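PDB 4UZR: putative uncharacterized protein PH1500 from Pyrococcus horikoshii, which is of unknown function, possibly binding ATP, and forms a dodecamer in which hexamers build a 12-bladed beta-propeller. Local coordinates for residues S2-L14 against D62-D74. Sequence-based numbering, arbitrary orientation.
Sequences SELKLKPLPKVEL and DRTKITLVTHPVD
Backbone atoms of L4 and L6, with S2 O just before them, join strand 3-8 to strand 65-69 as parallel neighbours, the axes 4.6 Å apart and 19° from exact alignment. Five backbone hydrogen bonds define the pairing, which L4 enters through both polar atoms: its N donates to K65 O and its O accepts from T67 N (2.8 Å). The tightly packed face carries L4, L6, I66 and L68. There L6 CD1 slants across to I66 CG2 at 3.9 Å, and P8 CD meets L68 CD1 (4.1 Å) roughly at right angles. On the other, more solvent-accessible face, E3 and K65 run side by side, CG to CB 3.8 Å; E3 OE2 and K65 NZ, 4.7 Å apart, form no direct ion pair. Toward the N-terminal end of the pairing, S2 OG, anti to its own N (chi1 -171°), shares a 2.9 Å hydrogen bond with T64 OG1, while S2 CB lies over one guanidinium face of R63, 3.5 Å from NH1. Within the N-terminal beta-clam domain, strand 3-8 is flanked by 65-69 and, antiparallel, by 44-54. Helix 18-26 packs V19 and R23 against I66, and T67 and L68 continue the sheet antiparallel into a neighbouring subunit.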
loop_
_atom_site.group_PDB
_atom_site.type_symbol
_atom_site.label_atom_id
_atom_site.label_comp_id
_atom_site.label_asym_id
_atom_site.label_seq_id
_atom_site.Cartn_x
_atom_site.Cartn_y
_atom_site.Cartn_z
ATOM N N SER A 2 -18.807 -10.029 -41.442
ATOM C CA SER A 2 -19.931 -9.359 -40.801
ATOM C C SER A 2 -20.276 -10.051 -39.484
ATOM O O SER A 2 -20.763 -11.181 -39.477
ATOM C CB SER A 2 -21.142 -9.340 -41.738
ATOM O OG SER A 2 -22.175 -8.515 -41.232
ATOM N N GLU A 3 -20.030 -9.361 -38.375
ATOM C CA GLU A 3 -20.192 -9.953 -37.049
ATOM C C GLU A 3 -20.761 -8.975 -36.022
ATOM O O GLU A 3 -20.325 -7.824 -35.933
ATOM C CB GLU A 3 -18.857 -10.500 -36.541
ATOM C CG GLU A 3 -18.530 -11.906 -37.021
ATOM C CD GLU A 3 -17.162 -12.376 -36.563
ATOM O OE1 GLU A 3 -16.426 -11.565 -35.963
ATOM O OE2 GLU A 3 -16.819 -13.551 -36.814
ATOM N N LEU A 4 -21.733 -9.449 -35.249
ATOM C CA LEU A 4 -22.316 -8.663 -34.167
ATOM C C LEU A 4 -22.157 -9.362 -32.819
ATOM O O LEU A 4 -22.553 -10.515 -32.652
ATOM C CB LEU A 4 -23.797 -8.388 -34.432
ATOM C CG LEU A 4 -24.137 -7.294 -35.446
ATOM C CD1 LEU A 4 -25.643 -7.096 -35.532
ATOM C CD2 LEU A 4 -23.441 -5.990 -35.087
ATOM N N LYS A 5 -21.577 -8.651 -31.859
ATOM C CA LYS A 5 -21.464 -9.136 -30.492
ATOM C C LYS A 5 -22.322 -8.255 -29.597
ATOM O O LYS A 5 -22.032 -7.062 -29.421
ATOM C CB LYS A 5 -20.006 -9.125 -30.029
ATOM C CG LYS A 5 -19.131 -10.144 -30.746
ATOM C CD LYS A 5 -17.695 -10.106 -30.251
ATOM C CE LYS A 5 -16.856 -11.178 -30.932
ATOM N NZ LYS A 5 -15.425 -10.785 -31.058
ATOM N N LEU A 6 -23.371 -8.860 -29.039
ATOM C CA LEU A 6 -24.409 -8.144 -28.306
ATOM C C LEU A 6 -24.591 -8.667 -26.886
ATOM O O LEU A 6 -24.182 -9.784 -26.566
ATOM C CB LEU A 6 -25.746 -8.303 -29.029
ATOM C CG LEU A 6 -25.825 -7.988 -30.520
ATOM C CD1 LEU A 6 -27.157 -8.467 -31.071
ATOM C CD2 LEU A 6 -25.641 -6.501 -30.760
ATOM N N LYS A 7 -25.232 -7.855 -26.049
ATOM C CA LYS A 7 -25.622 -8.268 -24.704
ATOM C C LYS A 7 -26.776 -7.405 -24.197
ATOM O O LYS A 7 -26.831 -6.208 -24.477
ATOM C CB LYS A 7 -24.433 -8.195 -23.738
ATOM C CG LYS A 7 -24.003 -6.791 -23.343
ATOM C CD LYS A 7 -22.818 -6.826 -22.386
ATOM C CE LYS A 7 -22.277 -5.428 -22.119
ATOM N NZ LYS A 7 -22.397 -5.045 -20.684
ATOM N N PRO A 8 -27.710 -8.017 -23.454
ATOM C CA PRO A 8 -28.851 -7.280 -22.901
ATOM C C PRO A 8 -28.408 -6.375 -21.754
ATOM O O PRO A 8 -27.469 -6.723 -21.040
ATOM C CB PRO A 8 -29.764 -8.392 -22.384
ATOM C CG PRO A 8 -28.840 -9.519 -22.074
ATOM C CD PRO A 8 -27.751 -9.448 -23.105
ATOM N N LEU A 9 -29.066 -5.230 -21.585
ATOM C CA LEU A 9 -28.711 -4.319 -20.499
ATOM C C LEU A 9 -29.169 -4.848 -19.135
ATOM O O LEU A 9 -28.359 -4.935 -18.211
ATOM C CB LEU A 9 -29.226 -2.894 -20.759
ATOM C CG LEU A 9 -28.674 -2.163 -21.983
ATOM C CD1 LEU A 9 -29.123 -0.709 -21.990
ATOM C CD2 LEU A 9 -27.159 -2.259 -22.026
ATOM N N PRO A 10 -30.461 -5.204 -18.992
ATOM C CA PRO A 10 -30.757 -5.946 -17.765
ATOM C C PRO A 10 -30.400 -7.416 -17.962
ATOM O O PRO A 10 -30.774 -8.008 -18.974
ATOM C CB PRO A 10 -32.268 -5.772 -17.611
ATOM C CG PRO A 10 -32.766 -5.627 -18.999
ATOM C CD PRO A 10 -31.681 -4.931 -19.777
ATOM N N LYS A 11 -29.680 -7.998 -17.011
ATOM C CA LYS A 11 -29.239 -9.380 -17.145
ATOM C C LYS A 11 -30.389 -10.337 -16.847
ATOM O O LYS A 11 -30.403 -11.026 -15.828
ATOM C CB LYS A 11 -28.036 -9.653 -16.244
ATOM C CG LYS A 11 -26.789 -8.868 -16.634
ATOM C CD LYS A 11 -26.562 -8.916 -18.138
ATOM C CE LYS A 11 -25.411 -8.015 -18.564
ATOM N NZ LYS A 11 -25.728 -6.570 -18.384
ATOM N N VAL A 12 -31.350 -10.358 -17.763
ATOM C CA VAL A 12 -32.557 -11.159 -17.638
ATOM C C VAL A 12 -32.412 -12.446 -18.458
ATOM O O VAL A 12 -31.540 -12.541 -19.321
ATOM C CB VAL A 12 -33.788 -10.341 -18.104
ATOM C CG1 VAL A 12 -33.731 -10.099 -19.608
ATOM C CG2 VAL A 12 -35.098 -11.011 -17.692
ATOM N N GLU A 13 -33.254 -13.437 -18.176
ATOM C CA GLU A 13 -33.233 -14.699 -18.907
ATOM C C GLU A 13 -33.896 -14.573 -20.274
ATOM O O GLU A 13 -34.966 -13.981 -20.405
ATOM C CB GLU A 13 -33.922 -15.794 -18.093
ATOM C CG GLU A 13 -33.226 -16.114 -16.782
ATOM C CD GLU A 13 -33.935 -17.197 -16.001
ATOM O OE1 GLU A 13 -34.847 -17.835 -16.569
ATOM O OE2 GLU A 13 -33.580 -17.410 -14.822
ATOM N N LEU A 14 -33.249 -15.134 -21.291
ATOM C CA LEU A 14 -33.733 -15.026 -22.663
ATOM C C LEU A 14 -34.165 -16.373 -23.234
ATOM O O LEU A 14 -33.583 -17.407 -22.913
ATOM C CB LEU A 14 -32.641 -14.437 -23.559
ATOM C CG LEU A 14 -32.099 -13.055 -23.198
ATOM C CD1 LEU A 14 -30.937 -12.697 -24.109
ATOM C CD2 LEU A 14 -33.197 -12.009 -23.288
ATOM N N ASP A 62 -28.459 -11.096 -44.013
ATOM C CA ASP A 62 -28.805 -12.442 -43.561
ATOM C C ASP A 62 -27.554 -13.219 -43.170
ATOM O O ASP A 62 -27.612 -14.176 -42.396
ATOM C CB ASP A 62 -29.574 -13.195 -44.647
ATOM C CG ASP A 62 -30.960 -12.626 -44.881
ATOM O OD1 ASP A 62 -31.543 -12.067 -43.928
ATOM O OD2 ASP A 62 -31.470 -12.742 -46.016
ATOM N N ARG A 63 -26.424 -12.785 -43.717
ATOM C CA ARG A 63 -25.131 -13.425 -43.515
ATOM C C ARG A 63 -24.338 -12.816 -42.358
ATOM O O ARG A 63 -23.173 -13.152 -42.138
ATOM C CB ARG A 63 -24.325 -13.380 -44.818
ATOM C CG ARG A 63 -24.556 -12.096 -45.615
ATOM C CD ARG A 63 -23.691 -10.942 -45.148
ATOM N NE ARG A 63 -22.312 -11.001 -45.606
ATOM C CZ ARG A 63 -21.496 -9.953 -45.587
ATOM N NH1 ARG A 63 -21.934 -8.785 -45.134
ATOM N NH2 ARG A 63 -20.250 -10.069 -46.020
ATOM N N THR A 64 -24.984 -11.931 -41.607
ATOM C CA THR A 64 -24.354 -11.325 -40.443
ATOM C C THR A 64 -24.334 -12.298 -39.264
ATOM O O THR A 64 -25.379 -12.782 -38.831
ATOM C CB THR A 64 -25.076 -10.035 -40.032
ATOM O OG1 THR A 64 -24.972 -9.071 -41.088
ATOM C CG2 THR A 64 -24.463 -9.466 -38.765
ATOM N N LYS A 65 -23.142 -12.579 -38.745
ATOM C CA LYS A 65 -23.006 -13.479 -37.604
ATOM C C LYS A 65 -23.343 -12.756 -36.308
ATOM O O LYS A 65 -22.817 -11.678 -36.036
ATOM C CB LYS A 65 -21.590 -14.054 -37.538
ATOM C CG LYS A 65 -21.241 -14.947 -38.716
ATOM C CD LYS A 65 -19.808 -15.444 -38.640
ATOM C CE LYS A 65 -19.513 -16.421 -39.765
ATOM N NZ LYS A 65 -18.151 -17.011 -39.657
ATOM N N ILE A 66 -24.225 -13.352 -35.511
ATOM C CA ILE A 66 -24.627 -12.757 -34.240
ATOM C C ILE A 66 -24.236 -13.628 -33.047
ATOM O O ILE A 66 -24.551 -14.818 -33.001
ATOM C CB ILE A 66 -26.144 -12.485 -34.196
ATOM C CG1 ILE A 66 -26.560 -11.580 -35.358
ATOM C CG2 ILE A 66 -26.536 -11.858 -32.868
ATOM C CD1 ILE A 66 -28.037 -11.260 -35.378
ATOM N N THR A 67 -23.553 -13.018 -32.084
ATOM C CA THR A 67 -23.031 -13.724 -30.920
ATOM C C THR A 67 -23.560 -13.109 -29.627
ATOM O O THR A 67 -23.576 -11.888 -29.477
ATOM C CB THR A 67 -21.486 -13.704 -30.902
ATOM O OG1 THR A 67 -20.983 -14.403 -32.047
ATOM C CG2 THR A 67 -20.944 -14.366 -29.645
ATOM N N LEU A 68 -24.006 -13.953 -28.702
ATOM C CA LEU A 68 -24.406 -13.480 -27.383
ATOM C C LEU A 68 -23.195 -13.396 -26.456
ATOM O O LEU A 68 -22.457 -14.366 -26.284
ATOM C CB LEU A 68 -25.478 -14.389 -26.777
ATOM C CG LEU A 68 -25.866 -14.136 -25.316
ATOM C CD1 LEU A 68 -26.409 -12.729 -25.112
ATOM C CD2 LEU A 68 -26.878 -15.170 -24.850
ATOM N N VAL A 69 -23.001 -12.219 -25.876
ATOM C CA VAL A 69 -21.884 -11.940 -24.980
ATOM C C VAL A 69 -22.397 -11.740 -23.554
ATOM O O VAL A 69 -23.447 -11.136 -23.352
ATOM C CB VAL A 69 -21.071 -10.710 -25.464
ATOM C CG1 VAL A 69 -20.177 -10.165 -24.365
ATOM C CG2 VAL A 69 -20.249 -11.071 -26.695
ATOM N N THR A 70 -21.674 -12.267 -22.570
ATOM C CA THR A 70 -22.084 -12.121 -21.176
ATOM C C THR A 70 -21.242 -11.075 -20.448
ATOM O O THR A 70 -21.785 -10.158 -19.833
ATOM C CB THR A 70 -22.017 -13.466 -20.405
ATOM O OG1 THR A 70 -20.735 -14.072 -20.603
ATOM C CG2 THR A 70 -23.091 -14.425 -20.886
ATOM N N HIS A 71 -19.921 -11.200 -20.545
ATOM C CA HIS A 71 -18.993 -10.270 -19.898
ATOM C C HIS A 71 -19.096 -8.824 -20.406
ATOM O O HIS A 71 -19.298 -8.594 -21.596
ATOM C CB HIS A 71 -17.560 -10.797 -20.020
ATOM C CG HIS A 71 -17.317 -12.050 -19.231
ATOM N ND1 HIS A 71 -17.224 -12.051 -17.857
ATOM C CD2 HIS A 71 -17.164 -13.332 -19.624
ATOM C CE1 HIS A 71 -17.016 -13.285 -17.435
ATOM N NE2 HIS A 71 -16.974 -14.085 -18.489
ATOM N N PRO A 72 -18.944 -7.846 -19.492
ATOM C CA PRO A 72 -19.195 -6.423 -19.744
ATOM C C PRO A 72 -18.025 -5.667 -20.379
ATOM O O PRO A 72 -17.674 -4.588 -19.905
ATOM C CB PRO A 72 -19.480 -5.863 -18.346
ATOM C CG PRO A 72 -18.925 -6.870 -17.375
ATOM C CD PRO A 72 -18.431 -8.065 -18.129
ATOM N N VAL A 73 -17.421 -6.241 -21.413
ATOM C CA VAL A 73 -16.325 -5.600 -22.139
ATOM C C VAL A 73 -16.776 -4.413 -23.004
ATOM O O VAL A 73 -17.789 -4.490 -23.700
ATOM C CB VAL A 73 -15.580 -6.637 -23.010
ATOM C CG1 VAL A 73 -14.756 -5.959 -24.093
ATOM C CG2 VAL A 73 -14.706 -7.527 -22.137
ATOM N N ASP A 74 -16.024 -3.314 -22.944
ATOM C CA ASP A 74 -16.244 -2.163 -23.823
ATOM C C ASP A 74 -15.027 -1.863 -24.695
ATOM O O ASP A 74 -13.888 -1.973 -24.244
ATOM C CB ASP A 74 -16.602 -0.912 -23.020
ATOM C CG ASP A 74 -18.084 -0.818 -22.716
ATOM O OD1 ASP A 74 -18.879 -1.521 -23.378
ATOM O OD2 ASP A 74 -18.455 -0.025 -21.824
#